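PDB 5D6A: predicted ATPase of the ABC class from Vibrio vulnificus, which binds the ATP analogue AMP-PNP through a P-loop ATPase domain and probably hydrolyses ATP, as its ABC-class relatives do. Local coordinates for residues Asp420-Met425 with Leu431-Lys436; Trp514-Leu519 with Ile557-Ala562; Ala561-Asn564 with Lys568-Phe571. One frame throughout, in Å; residues are numbered along the deposited sequence.

Interaction 1 of 3, residues Asp420-Met425 with Leu431-Lys436; sequences DNVIQM and LDVTEK
Thr434 OG1 is held from two directions: it accepts from Val422 N across the contact at 2.9 Å, with an N-H...O angle of 166°, and donates to Asp432 OD1 of its own segment. A chi1 of -54° keeps this hydroxyl beside the backbone N of Thr434, from where it reaches both partners. Asp432 OD1 takes a second bond from Thr434 N, which comes from above the carboxylate plane and closes an Asx turn; Asp432 OD2 goes to Ser238. The threonine hydroxyl thus stands in for a main-chain acceptor where strand pairing gives way to a helix. Toward the hairpin turn, Val433 N bonds to Val422 O. Gln424 N then bonds to Leu431 O at 2.8 Å, and Leu431 N returns a weak bond to Gln424 O. Ile423 and Asp432, a non-hydrogen-bonded pair, lie between the Val422 and Gln424 bonds. The Val433 side chain crosses those of Val422 and Gln424 at about a right angle, its CG2 lying 3.6 Å from Val422 CG1. Strand 421-425 also pairs with strand 260-264, so the contact is an antiparallel hairpin at the edge of the mixed sheet of the P-loop ATPase domain, its outer strand running into helix 434-443.

Interaction 2 of 3, residues Trp514-Leu519 with Ile557-Ala562; sequences WVWYQL and IDVMAA
Helices 514-519 and 557-562 cross at -79°, close to perpendicular, with their axes 11.1 Å apart at the nearest point. The closest pair of CA atoms, Val515 and Val559, is still 7.7 Å apart, so side chains bridge most of the gap, and the interface buries a modest 196 Å². Val559 CG1 is the central atom. The chi1 of 177° swings Val559 CG1 away from its backbone N and toward helix 514-519, where it meets Val515 CG1 at 3.9 Å. The same methyl lies in the plane of the Trp516 indole, at the pyrrole edge, 3.6 Å from Trp516 NE1 and 3.8 Å from Trp516 CD1. The indole therefore presents its rim, not a face, to the valine. Farther along the same ring, the six-membered part reaches the next turn of the opposing helix: Trp516 CZ2 is 3.7 Å from Ala562 CB and 3.6 Å from Ala562 C, so the ring edge rests on both the methyl and the main chain of Ala562. One long flat side chain thus spans positions three residues apart on helix 557-562. Phe490 packs against Trp516 edge-to-face, while Ile533 of helix 529-536 touches Val559 and Met545 touches Val515. The arrangement is a near-orthogonal helix-helix packing in the buried interior of the MRB1590 C-terminal domain, formed by apolar contacts of helices 506-519 and 556-564.

Interaction 3 of 3, residues Ala561-Asn564 with Lys568-Phe571; sequences AALN and KSQF
Ser569 and Phe571 fold back on Leu563 and Asn564, a return of the chain after helix 556-564 in the MRB1590 C-terminal domain, leading into the short strand 571-572. The nearest CA atoms, those of Leu563 and Ser569, are 6.8 Å apart, so the two segments meet through side chains and one carbonyl. The Ser569 side chain gives the clearest path. Its CB points toward the helix and lies 3.6 Å from Leu563 O. One bond farther, OG donates to that same Leu563 O at 3.0 Å; the C=O...O angle of 141° and the position in the carbonyl plane place the hydroxyl on a lone pair. With chi1 at -66°, OG sits beside the backbone N of Ser569 and can also meet the leucine side chain, where Leu563 CD1 is 3.4 Å away. Met566 O is a weak, secondary partner of the same hydroxyl.

Phe571 brings the CE2-CZ end of its ring to Leu563 and Asn564. The ring carries its CE2 to 4.0 Å from Leu563 O, which lies at the ring edge near its plane, so the carbonyl that accepts from Ser569 also borders the aromatic rim. Leu563 CG lies 4.2 Å from Phe571 CZ, beyond the outer end of the ring, and Leu464 of strand 463-465 touches both residues. Arg462 links Asn564 and Phe571, bonding to Asn564 OD1 and making a cation-pi contact with the ring. The amide and ring planes are 57° apart, and Asn564 OD1 stands obliquely to the ring, 3.6 Å from Phe571 CZ.

In the fold
From the N terminus, interaction 1 comes first, closing a hairpin whose segments are separated by five residues. Interaction 2 follows in series, closing a loop of 37 residues that includes helix 529-536 and bringing helix 506-519 onto helix 556-564. Interaction 3 starts on that second helix, shares Ala561 and Ala562 with interaction 2, and closes a turn of three residues. These last two contacts thus follow one another with an overlap; their centres lie 9 Å apart, and Trp516 CZ2 comes 3.5 Å from Leu563 N. Interaction 1, its centre 39 Å from those of both others, lies in the P-loop domain and the other two in the C-terminal domain; none of the three joins one domain to the other.

Interaction 1 of 3, residues Asp420-Met425 with Leu431-Lys436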
ATOM      1  N   ASP A 420     -19.695 -14.404  23.253  1.00 58.74           N
ATOM      2  CA  ASP A 420     -19.466 -15.087  24.528  1.00 60.64           C
ATOM      3  C   ASP A 420     -19.004 -14.065  25.556  1.00 60.27           C
ATOM      4  O   ASP A 420     -19.520 -14.022  26.674  1.00 62.65           O
ATOM      5  CB  ASP A 420     -18.397 -16.180  24.412  1.00 61.32           C
ATOM      6  CG  ASP A 420     -18.723 -17.219  23.358  1.00 62.94           C
ATOM      7  OD1 ASP A 420     -18.943 -16.834  22.191  1.00 62.97           O
ATOM      8  OD2 ASP A 420     -18.715 -18.426  23.685  1.00 65.92           O
ATOM      9  N   ASN A 421     -18.010 -13.260  25.177  1.00 57.17           N
ATOM     10  CA  ASN A 421     -17.470 -12.220  26.051  1.00 56.93           C
ATOM     11  C   ASN A 421     -17.387 -10.871  25.337  1.00 54.43           C
ATOM     12  O   ASN A 421     -17.168 -10.816  24.126  1.00 53.08           O
ATOM     13  CB  ASN A 421     -16.085 -12.614  26.572  1.00 56.65           C
ATOM     14  CG  ASN A 421     -16.090 -13.949  27.288  1.00 58.36           C
ATOM     15  OD1 ASN A 421     -16.500 -14.963  26.727  1.00 59.58           O
ATOM     16  ND2 ASN A 421     -15.601 -13.962  28.522  1.00 59.75           N
ATOM     17  N   VAL A 422     -17.563  -9.789  26.095  1.00 53.57           N
ATOM     18  CA  VAL A 422     -17.512  -8.436  25.540  1.00 52.14           C
ATOM     19  C   VAL A 422     -16.591  -7.547  26.376  1.00 52.23           C
ATOM     20  O   VAL A 422     -16.815  -7.355  27.571  1.00 53.32           O
ATOM     21  CB  VAL A 422     -18.913  -7.801  25.471  1.00 53.26           C
ATOM     22  CG1 VAL A 422     -18.839  -6.416  24.843  1.00 53.00           C
ATOM     23  CG2 VAL A 422     -19.858  -8.690  24.677  1.00 53.11           C
ATOM     24  N   ILE A 423     -15.562  -7.007  25.729  1.00 50.68           N
ATOM     25  CA  ILE A 423     -14.588  -6.143  26.384  1.00 51.79           C
ATOM     26  C   ILE A 423     -14.786  -4.697  25.949  1.00 52.81           C
ATOM     27  O   ILE A 423     -14.945  -4.423  24.762  1.00 52.44           O
ATOM     28  CB  ILE A 423     -13.153  -6.576  26.036  1.00 49.86           C
ATOM     29  CG1 ILE A 423     -12.905  -7.999  26.546  1.00 50.08           C
ATOM     30  CG2 ILE A 423     -12.140  -5.606  26.632  1.00 50.55           C
ATOM     31  CD1 ILE A 423     -11.585  -8.595  26.105  1.00 48.56           C
ATOM     32  N   GLN A 424     -14.773  -3.774  26.908  1.00 54.50           N
ATOM     33  CA  GLN A 424     -14.945  -2.362  26.600  1.00 55.26           C
ATOM     34  C   GLN A 424     -13.666  -1.594  26.901  1.00 55.72           C
ATOM     35  O   GLN A 424     -13.102  -1.719  27.988  1.00 56.68           O
ATOM     36  CB  GLN A 424     -16.097  -1.762  27.407  1.00 57.54           C
ATOM     37  CG  GLN A 424     -16.422  -0.321  27.024  1.00 58.68           C
ATOM     38  CD  GLN A 424     -17.482   0.309  27.905  1.00 60.79           C
ATOM     39  OE1 GLN A 424     -17.806  -0.207  28.968  1.00 62.36           O
ATOM     40  NE2 GLN A 424     -18.014   1.443  27.472  1.00 61.93           N
HETATM   41  N   MSE A 425     -13.213  -0.803  25.931  1.00 55.46           N
HETATM   42  CA  MSE A 425     -12.027   0.024  26.104  1.00 56.11           C
HETATM   43  C   MSE A 425     -12.498   1.390  26.525  1.00 59.14           C
HETATM   44  O   MSE A 425     -13.407   1.961  25.917  1.00 59.92           O
HETATM   45  CB  MSE A 425     -11.215   0.121  24.815  1.00 54.00           C
HETATM   46  CG  MSE A 425     -10.669  -1.233  24.365  1.00 51.31           C
HETATM   47 SE   MSE A 425      -9.550  -2.053  25.765  0.80 51.09          SE
HETATM   48  CE  MSE A 425      -7.938  -0.941  25.564  1.00 51.92           C
ATOM     49  N   LEU A 431     -12.352  -3.371  30.276  1.00 62.51           N
ATOM     50  CA  LEU A 431     -13.456  -3.540  31.214  1.00 64.42           C
ATOM     51  C   LEU A 431     -14.321  -4.695  30.723  1.00 63.24           C
ATOM     52  O   LEU A 431     -14.611  -4.790  29.528  1.00 60.75           O
ATOM     53  CB  LEU A 431     -14.301  -2.264  31.306  1.00 66.15           C
ATOM     54  CG  LEU A 431     -13.656  -1.010  31.905  1.00 68.28           C
ATOM     55  CD1 LEU A 431     -14.599   0.179  31.782  1.00 69.26           C
ATOM     56  CD2 LEU A 431     -13.271  -1.236  33.360  1.00 70.28           C
ATOM     57  N   ASP A 432     -14.718  -5.575  31.637  1.00 64.39           N
ATOM     58  CA  ASP A 432     -15.564  -6.710  31.283  1.00 63.48           C
ATOM     59  C   ASP A 432     -17.019  -6.267  31.372  1.00 64.21           C
ATOM     60  O   ASP A 432     -17.544  -6.063  32.467  1.00 65.66           O
ATOM     61  CB  ASP A 432     -15.300  -7.893  32.218  1.00 65.19           C
ATOM     62  CG  ASP A 432     -16.072  -9.145  31.817  1.00 65.33           C
ATOM     63  OD1 ASP A 432     -16.759  -9.130  30.773  1.00 64.44           O
ATOM     64  OD2 ASP A 432     -15.985 -10.153  32.547  1.00 66.51           O
ATOM     65  N   VAL A 433     -17.664  -6.124  30.217  1.00 63.05           N
ATOM     66  CA  VAL A 433     -19.058  -5.677  30.162  1.00 65.11           C
ATOM     67  C   VAL A 433     -20.004  -6.731  29.575  1.00 65.83           C
ATOM     68  O   VAL A 433     -21.054  -6.393  29.021  1.00 66.89           O
ATOM     69  CB  VAL A 433     -19.183  -4.365  29.359  1.00 64.60           C
ATOM     70  CG1 VAL A 433     -18.389  -3.259  30.038  1.00 65.83           C
ATOM     71  CG2 VAL A 433     -18.716  -4.551  27.921  1.00 61.87           C
ATOM     72  N   THR A 434     -19.637  -8.003  29.719  1.00 65.76           N
ATOM     73  CA  THR A 434     -20.451  -9.102  29.205  1.00 65.35           C
ATOM     74  C   THR A 434     -21.821  -9.140  29.892  1.00 69.22           C
ATOM     75  O   THR A 434     -22.838  -9.350  29.234  1.00 69.46           O
ATOM     76  CB  THR A 434     -19.748 -10.464  29.396  1.00 63.98           C
ATOM     77  OG1 THR A 434     -18.436 -10.416  28.820  1.00 60.73           O
ATOM     78  CG2 THR A 434     -20.545 -11.582  28.741  1.00 63.54           C
ATOM     79  N   GLU A 435     -21.838  -8.933  31.210  1.00 72.60           N
ATOM     80  CA  GLU A 435     -23.090  -8.935  31.981  1.00 76.56           C
ATOM     81  C   GLU A 435     -24.058  -7.851  31.517  1.00 76.73           C
ATOM     82  O   GLU A 435     -25.214  -8.142  31.208  1.00 77.03           O
ATOM     83  CB  GLU A 435     -22.807  -8.766  33.479  1.00 80.59           C
ATOM     84  CG  GLU A 435     -22.217  -9.995  34.159  1.00 82.63           C
ATOM     85  CD  GLU A 435     -23.220 -11.128  34.327  1.00 85.75           C
ATOM     86  OE1 GLU A 435     -24.441 -10.859  34.367  1.00 87.89           O
ATOM     87  OE2 GLU A 435     -22.783 -12.293  34.446  1.00 87.26           O
ATOM     88  N   LYS A 436     -23.585  -6.608  31.467  1.00 76.57           N
ATOM     89  CA  LYS A 436     -24.428  -5.489  31.043  1.00 77.87           C
ATOM     90  C   LYS A 436     -24.804  -5.626  29.573  1.00 77.23           C
ATOM     91  O   LYS A 436     -25.865  -5.164  29.158  1.00 77.87           O
ATOM     92  CB  LYS A 436     -23.724  -4.145  31.267  1.00 77.64           C
ATOM     93  CG  LYS A 436     -23.232  -3.910  32.688  1.00 79.14           C
ATOM     94  CD  LYS A 436     -24.342  -4.014  33.723  1.00 81.70           C
ATOM     95  CE  LYS A 436     -23.792  -3.799  35.122  1.00 83.37           C
ATOM     96  NZ  LYS A 436     -24.839  -3.961  36.167  1.00 86.66           N
TER

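Interaction 2 of 3, residues Trp514-Leu519 with Ile557-Ala562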
ATOM      1  N   TRP A 514      10.158 -18.939  -2.298  1.00 28.81           N
ATOM      2  CA  TRP A 514      10.984 -20.142  -2.409  1.00 29.53           C
ATOM      3  C   TRP A 514      10.233 -21.425  -2.030  1.00 29.70           C
ATOM      4  O   TRP A 514      10.689 -22.524  -2.339  1.00 30.68           O
ATOM      5  CB  TRP A 514      12.315 -19.975  -1.674  1.00 30.19           C
ATOM      6  CG  TRP A 514      13.191 -19.010  -2.408  1.00 30.60           C
ATOM      7  CD1 TRP A 514      13.447 -17.711  -2.079  1.00 30.10           C
ATOM      8  CD2 TRP A 514      13.865 -19.249  -3.649  1.00 31.92           C
ATOM      9  NE1 TRP A 514      14.264 -17.136  -3.019  1.00 30.98           N
ATOM     10  CE2 TRP A 514      14.538 -18.058  -3.994  1.00 32.27           C
ATOM     11  CE3 TRP A 514      13.980 -20.361  -4.495  1.00 32.92           C
ATOM     12  CZ2 TRP A 514      15.319 -17.944  -5.149  1.00 33.76           C
ATOM     13  CZ3 TRP A 514      14.756 -20.249  -5.643  1.00 34.48           C
ATOM     14  CH2 TRP A 514      15.415 -19.047  -5.959  1.00 34.95           C
ATOM     15  N   VAL A 515       9.080 -21.280  -1.379  1.00 28.90           N
ATOM     16  CA  VAL A 515       8.237 -22.433  -1.076  1.00 29.50           C
ATOM     17  C   VAL A 515       7.514 -22.778  -2.368  1.00 30.17           C
ATOM     18  O   VAL A 515       7.398 -23.944  -2.733  1.00 31.50           O
ATOM     19  CB  VAL A 515       7.221 -22.147   0.045  1.00 28.63           C
ATOM     20  CG1 VAL A 515       6.170 -23.246   0.118  1.00 28.92           C
ATOM     21  CG2 VAL A 515       7.937 -21.993   1.378  1.00 28.91           C
ATOM     22  N   TRP A 516       7.038 -21.743  -3.055  1.00 30.39           N
ATOM     23  CA  TRP A 516       6.368 -21.892  -4.351  1.00 31.72           C
ATOM     24  C   TRP A 516       7.305 -22.622  -5.306  1.00 33.30           C
ATOM     25  O   TRP A 516       6.894 -23.537  -6.017  1.00 34.61           O
ATOM     26  CB  TRP A 516       6.037 -20.510  -4.918  1.00 31.48           C
ATOM     27  CG  TRP A 516       4.936 -19.772  -4.196  1.00 30.14           C
ATOM     28  CD1 TRP A 516       4.430 -20.041  -2.955  1.00 29.51           C
ATOM     29  CD2 TRP A 516       4.315 -18.559  -4.621  1.00 29.61           C
ATOM     30  NE1 TRP A 516       3.474 -19.115  -2.620  1.00 28.87           N
ATOM     31  CE2 TRP A 516       3.392 -18.186  -3.621  1.00 29.08           C
ATOM     32  CE3 TRP A 516       4.427 -17.764  -5.766  1.00 30.46           C
ATOM     33  CZ2 TRP A 516       2.587 -17.056  -3.730  1.00 29.14           C
ATOM     34  CZ3 TRP A 516       3.628 -16.640  -5.874  1.00 30.66           C
ATOM     35  CH2 TRP A 516       2.717 -16.295  -4.860  1.00 30.05           C
ATOM     36  N   TYR A 517       8.572 -22.211  -5.297  1.00 34.39           N
ATOM     37  CA  TYR A 517       9.600 -22.815  -6.141  1.00 35.86           C
ATOM     38  C   TYR A 517       9.673 -24.321  -5.917  1.00 37.55           C
ATOM     39  O   TYR A 517       9.899 -25.079  -6.855  1.00 40.01           O
ATOM     40  CB  TYR A 517      10.966 -22.165  -5.867  1.00 36.00           C
ATOM     41  CG  TYR A 517      12.104 -22.715  -6.706  1.00 38.10           C
ATOM     42  CD1 TYR A 517      12.334 -22.247  -7.998  1.00 38.84           C
ATOM     43  CD2 TYR A 517      12.959 -23.694  -6.203  1.00 39.10           C
ATOM     44  CE1 TYR A 517      13.372 -22.743  -8.768  1.00 41.20           C
ATOM     45  CE2 TYR A 517      14.002 -24.197  -6.965  1.00 41.71           C
ATOM     46  CZ  TYR A 517      14.206 -23.721  -8.248  1.00 42.71           C
ATOM     47  OH  TYR A 517      15.238 -24.221  -9.010  1.00 44.26           O
ATOM     48  N   GLN A 518       9.478 -24.747  -4.671  1.00 38.06           N
ATOM     49  CA  GLN A 518       9.519 -26.172  -4.333  1.00 40.36           C
ATOM     50  C   GLN A 518       8.247 -26.885  -4.771  1.00 39.63           C
ATOM     51  O   GLN A 518       8.301 -28.036  -5.207  1.00 40.84           O
ATOM     52  CB  GLN A 518       9.758 -26.378  -2.836  1.00 41.66           C
ATOM     53  CG  GLN A 518      11.126 -25.904  -2.374  1.00 43.84           C
ATOM     54  CD  GLN A 518      11.374 -26.161  -0.904  1.00 46.67           C
ATOM     55  OE1 GLN A 518      10.643 -26.914  -0.258  1.00 49.11           O
ATOM     56  NE2 GLN A 518      12.419 -25.543  -0.368  1.00 48.96           N
ATOM     57  N   LEU A 519       7.109 -26.206  -4.654  1.00 37.21           N
ATOM     58  CA  LEU A 519       5.835 -26.774  -5.085  1.00 36.92           C
ATOM     59  C   LEU A 519       5.902 -27.068  -6.579  1.00 37.71           C
ATOM     60  O   LEU A 519       5.352 -28.058  -7.050  1.00 38.42           O
ATOM     61  CB  LEU A 519       4.677 -25.814  -4.798  1.00 35.33           C
ATOM     62  CG  LEU A 519       4.373 -25.469  -3.335  1.00 34.45           C
ATOM     63  CD1 LEU A 519       3.299 -24.394  -3.261  1.00 32.96           C
ATOM     64  CD2 LEU A 519       3.957 -26.701  -2.542  1.00 35.20           C
ATOM     65  N   ILE A 557      -0.331 -20.849   6.343  1.00 34.97           N
ATOM     66  CA  ILE A 557      -1.529 -20.094   6.003  1.00 35.81           C
ATOM     67  C   ILE A 557      -1.181 -18.837   5.198  1.00 34.60           C
ATOM     68  O   ILE A 557      -1.961 -18.406   4.354  1.00 35.77           O
ATOM     69  CB  ILE A 557      -2.354 -19.734   7.269  1.00 37.77           C
ATOM     70  CG1 ILE A 557      -3.727 -19.182   6.877  1.00 38.56           C
ATOM     71  CG2 ILE A 557      -1.599 -18.756   8.165  1.00 37.74           C
ATOM     72  CD1 ILE A 557      -4.641 -18.915   8.054  1.00 40.61           C
ATOM     73  N   ASP A 558      -0.009 -18.260   5.447  1.00 33.95           N
ATOM     74  CA  ASP A 558       0.420 -17.070   4.707  1.00 33.53           C
ATOM     75  C   ASP A 558       0.863 -17.416   3.280  1.00 32.24           C
ATOM     76  O   ASP A 558       0.624 -16.646   2.351  1.00 31.74           O
ATOM     77  CB  ASP A 558       1.521 -16.320   5.465  1.00 33.90           C
ATOM     78  CG  ASP A 558       1.008 -15.654   6.738  1.00 35.54           C
ATOM     79  OD1 ASP A 558      -0.192 -15.306   6.799  1.00 35.32           O
ATOM     80  OD2 ASP A 558       1.808 -15.460   7.675  1.00 36.92           O
ATOM     81  N   VAL A 559       1.500 -18.573   3.110  1.00 32.43           N
ATOM     82  CA  VAL A 559       1.931 -19.024   1.784  1.00 31.12           C
ATOM     83  C   VAL A 559       0.688 -19.203   0.912  1.00 32.30           C
ATOM     84  O   VAL A 559       0.673 -18.809  -0.258  1.00 31.12           O
ATOM     85  CB  VAL A 559       2.703 -20.355   1.854  1.00 30.58           C
ATOM     86  CG1 VAL A 559       3.068 -20.839   0.459  1.00 30.33           C
ATOM     87  CG2 VAL A 559       3.960 -20.204   2.696  1.00 30.33           C
HETATM   88  N   MSE A 560      -0.352 -19.792   1.503  1.00 34.11           N
HETATM   89  CA  MSE A 560      -1.624 -20.009   0.813  1.00 34.86           C
HETATM   90  C   MSE A 560      -2.251 -18.682   0.504  1.00 34.20           C
HETATM   91  O   MSE A 560      -2.695 -18.446  -0.619  1.00 33.74           O
HETATM   92  CB  MSE A 560      -2.595 -20.809   1.683  1.00 36.82           C
HETATM   93  CG  MSE A 560      -2.248 -22.293   1.749  1.00 38.23           C
HETATM   94 SE   MSE A 560      -2.213 -23.085  -0.056  1.00 41.42          SE
HETATM   95  CE  MSE A 560      -4.093 -22.785  -0.567  1.00 41.98           C
ATOM     96  N   ALA A 561      -2.292 -17.803   1.500  1.00 33.40           N
ATOM     97  CA  ALA A 561      -2.864 -16.473   1.318  1.00 33.68           C
ATOM     98  C   ALA A 561      -2.229 -15.773   0.115  1.00 32.76           C
ATOM     99  O   ALA A 561      -2.929 -15.214  -0.731  1.00 31.80           O
ATOM    100  CB  ALA A 561      -2.680 -15.640   2.578  1.00 34.07           C
ATOM    101  N   ALA A 562      -0.900 -15.812   0.042  1.00 32.62           N
ATOM    102  CA  ALA A 562      -0.168 -15.191  -1.065  1.00 32.95           C
ATOM    103  C   ALA A 562      -0.500 -15.893  -2.374  1.00 34.12           C
ATOM    104  O   ALA A 562      -0.673 -15.255  -3.413  1.00 34.38           O
ATOM    105  CB  ALA A 562       1.329 -15.250  -0.807  1.00 31.66           C
TER

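Interaction 3 of 3, residues Ala561-Asn564 with Lys568-Phe571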
ATOM      1  N   ALA A 561      -2.292 -17.803   1.500  1.00 33.40           N
ATOM      2  CA  ALA A 561      -2.864 -16.473   1.318  1.00 33.68           C
ATOM      3  C   ALA A 561      -2.229 -15.773   0.115  1.00 32.76           C
ATOM      4  O   ALA A 561      -2.929 -15.214  -0.731  1.00 31.80           O
ATOM      5  CB  ALA A 561      -2.680 -15.640   2.578  1.00 34.07           C
ATOM      6  N   ALA A 562      -0.900 -15.812   0.042  1.00 32.62           N
ATOM      7  CA  ALA A 562      -0.168 -15.191  -1.065  1.00 32.95           C
ATOM      8  C   ALA A 562      -0.500 -15.893  -2.374  1.00 34.12           C
ATOM      9  O   ALA A 562      -0.673 -15.255  -3.413  1.00 34.38           O
ATOM     10  CB  ALA A 562       1.329 -15.250  -0.807  1.00 31.66           C
ATOM     11  N   LEU A 563      -0.600 -17.215  -2.303  1.00 34.97           N
ATOM     12  CA  LEU A 563      -0.891 -18.039  -3.467  1.00 35.41           C
ATOM     13  C   LEU A 563      -2.330 -17.830  -3.952  1.00 35.13           C
ATOM     14  O   LEU A 563      -2.596 -17.891  -5.152  1.00 36.16           O
ATOM     15  CB  LEU A 563      -0.620 -19.504  -3.117  1.00 36.64           C
ATOM     16  CG  LEU A 563      -0.479 -20.540  -4.226  1.00 38.30           C
ATOM     17  CD1 LEU A 563       0.554 -20.122  -5.262  1.00 38.30           C
ATOM     18  CD2 LEU A 563      -0.090 -21.871  -3.596  1.00 39.68           C
ATOM     19  N   ASN A 564      -3.246 -17.569  -3.018  1.00 34.18           N
ATOM     20  CA  ASN A 564      -4.652 -17.309  -3.347  1.00 34.31           C
ATOM     21  C   ASN A 564      -4.820 -15.997  -4.102  1.00 34.59           C
ATOM     22  O   ASN A 564      -5.846 -15.778  -4.743  1.00 35.07           O
ATOM     23  CB  ASN A 564      -5.511 -17.244  -2.076  1.00 34.96           C
ATOM     24  CG  ASN A 564      -5.629 -18.579  -1.368  1.00 35.38           C
ATOM     25  OD1 ASN A 564      -5.443 -19.634  -1.965  1.00 36.34           O
ATOM     26  ND2 ASN A 564      -5.963 -18.536  -0.084  1.00 36.45           N
ATOM     27  N   LYS A 568      -2.176 -16.196 -11.650  1.00 44.41           N
ATOM     28  CA  LYS A 568      -1.978 -17.341 -12.547  1.00 46.63           C
ATOM     29  C   LYS A 568      -2.207 -18.684 -11.850  1.00 46.21           C
ATOM     30  O   LYS A 568      -2.329 -19.712 -12.514  1.00 50.18           O
ATOM     31  CB  LYS A 568      -0.566 -17.325 -13.134  1.00 48.30           C
ATOM     32  CG  LYS A 568      -0.212 -16.089 -13.947  1.00 49.68           C
ATOM     33  CD  LYS A 568      -1.035 -15.977 -15.217  1.00 52.10           C
ATOM     34  CE  LYS A 568      -0.571 -14.797 -16.055  1.00 54.28           C
ATOM     35  NZ  LYS A 568      -1.353 -14.658 -17.311  1.00 58.00           N
ATOM     36  N   SER A 569      -2.250 -18.683 -10.519  1.00 42.79           N
ATOM     37  CA  SER A 569      -2.459 -19.921  -9.767  1.00 41.74           C
ATOM     38  C   SER A 569      -3.625 -20.738 -10.315  1.00 43.54           C
ATOM     39  O   SER A 569      -4.691 -20.193 -10.610  1.00 43.60           O
ATOM     40  CB  SER A 569      -2.719 -19.619  -8.289  1.00 40.41           C
ATOM     41  OG  SER A 569      -1.585 -19.049  -7.671  1.00 38.46           O
ATOM     42  N   GLN A 570      -3.410 -22.045 -10.448  1.00 44.81           N
ATOM     43  CA  GLN A 570      -4.447 -22.950 -10.931  1.00 47.69           C
ATOM     44  C   GLN A 570      -4.994 -23.827  -9.804  1.00 46.37           C
ATOM     45  O   GLN A 570      -4.301 -24.712  -9.297  1.00 45.20           O
ATOM     46  CB  GLN A 570      -3.931 -23.839 -12.065  1.00 50.78           C
ATOM     47  CG  GLN A 570      -3.601 -23.105 -13.354  1.00 53.56           C
ATOM     48  CD  GLN A 570      -3.336 -24.052 -14.515  1.00 57.94           C
ATOM     49  OE1 GLN A 570      -3.654 -25.241 -14.451  1.00 59.71           O
ATOM     50  NE2 GLN A 570      -2.766 -23.524 -15.591  1.00 60.68           N
ATOM     51  N   PHE A 571      -6.237 -23.552  -9.414  1.00 46.39           N
ATOM     52  CA  PHE A 571      -6.942 -24.316  -8.394  1.00 46.15           C
ATOM     53  C   PHE A 571      -8.137 -24.986  -9.052  1.00 49.66           C
ATOM     54  O   PHE A 571      -8.656 -24.486 -10.051  1.00 50.91           O
ATOM     55  CB  PHE A 571      -7.462 -23.410  -7.274  1.00 44.38           C
ATOM     56  CG  PHE A 571      -6.401 -22.886  -6.346  1.00 41.36           C
ATOM     57  CD1 PHE A 571      -6.053 -23.593  -5.202  1.00 40.83           C
ATOM     58  CD2 PHE A 571      -5.782 -21.669  -6.587  1.00 40.02           C
ATOM     59  CE1 PHE A 571      -5.092 -23.110  -4.332  1.00 38.36           C
ATOM     60  CE2 PHE A 571      -4.817 -21.181  -5.718  1.00 38.28           C
ATOM     61  CZ  PHE A 571      -4.473 -21.903  -4.588  1.00 37.21           C
TER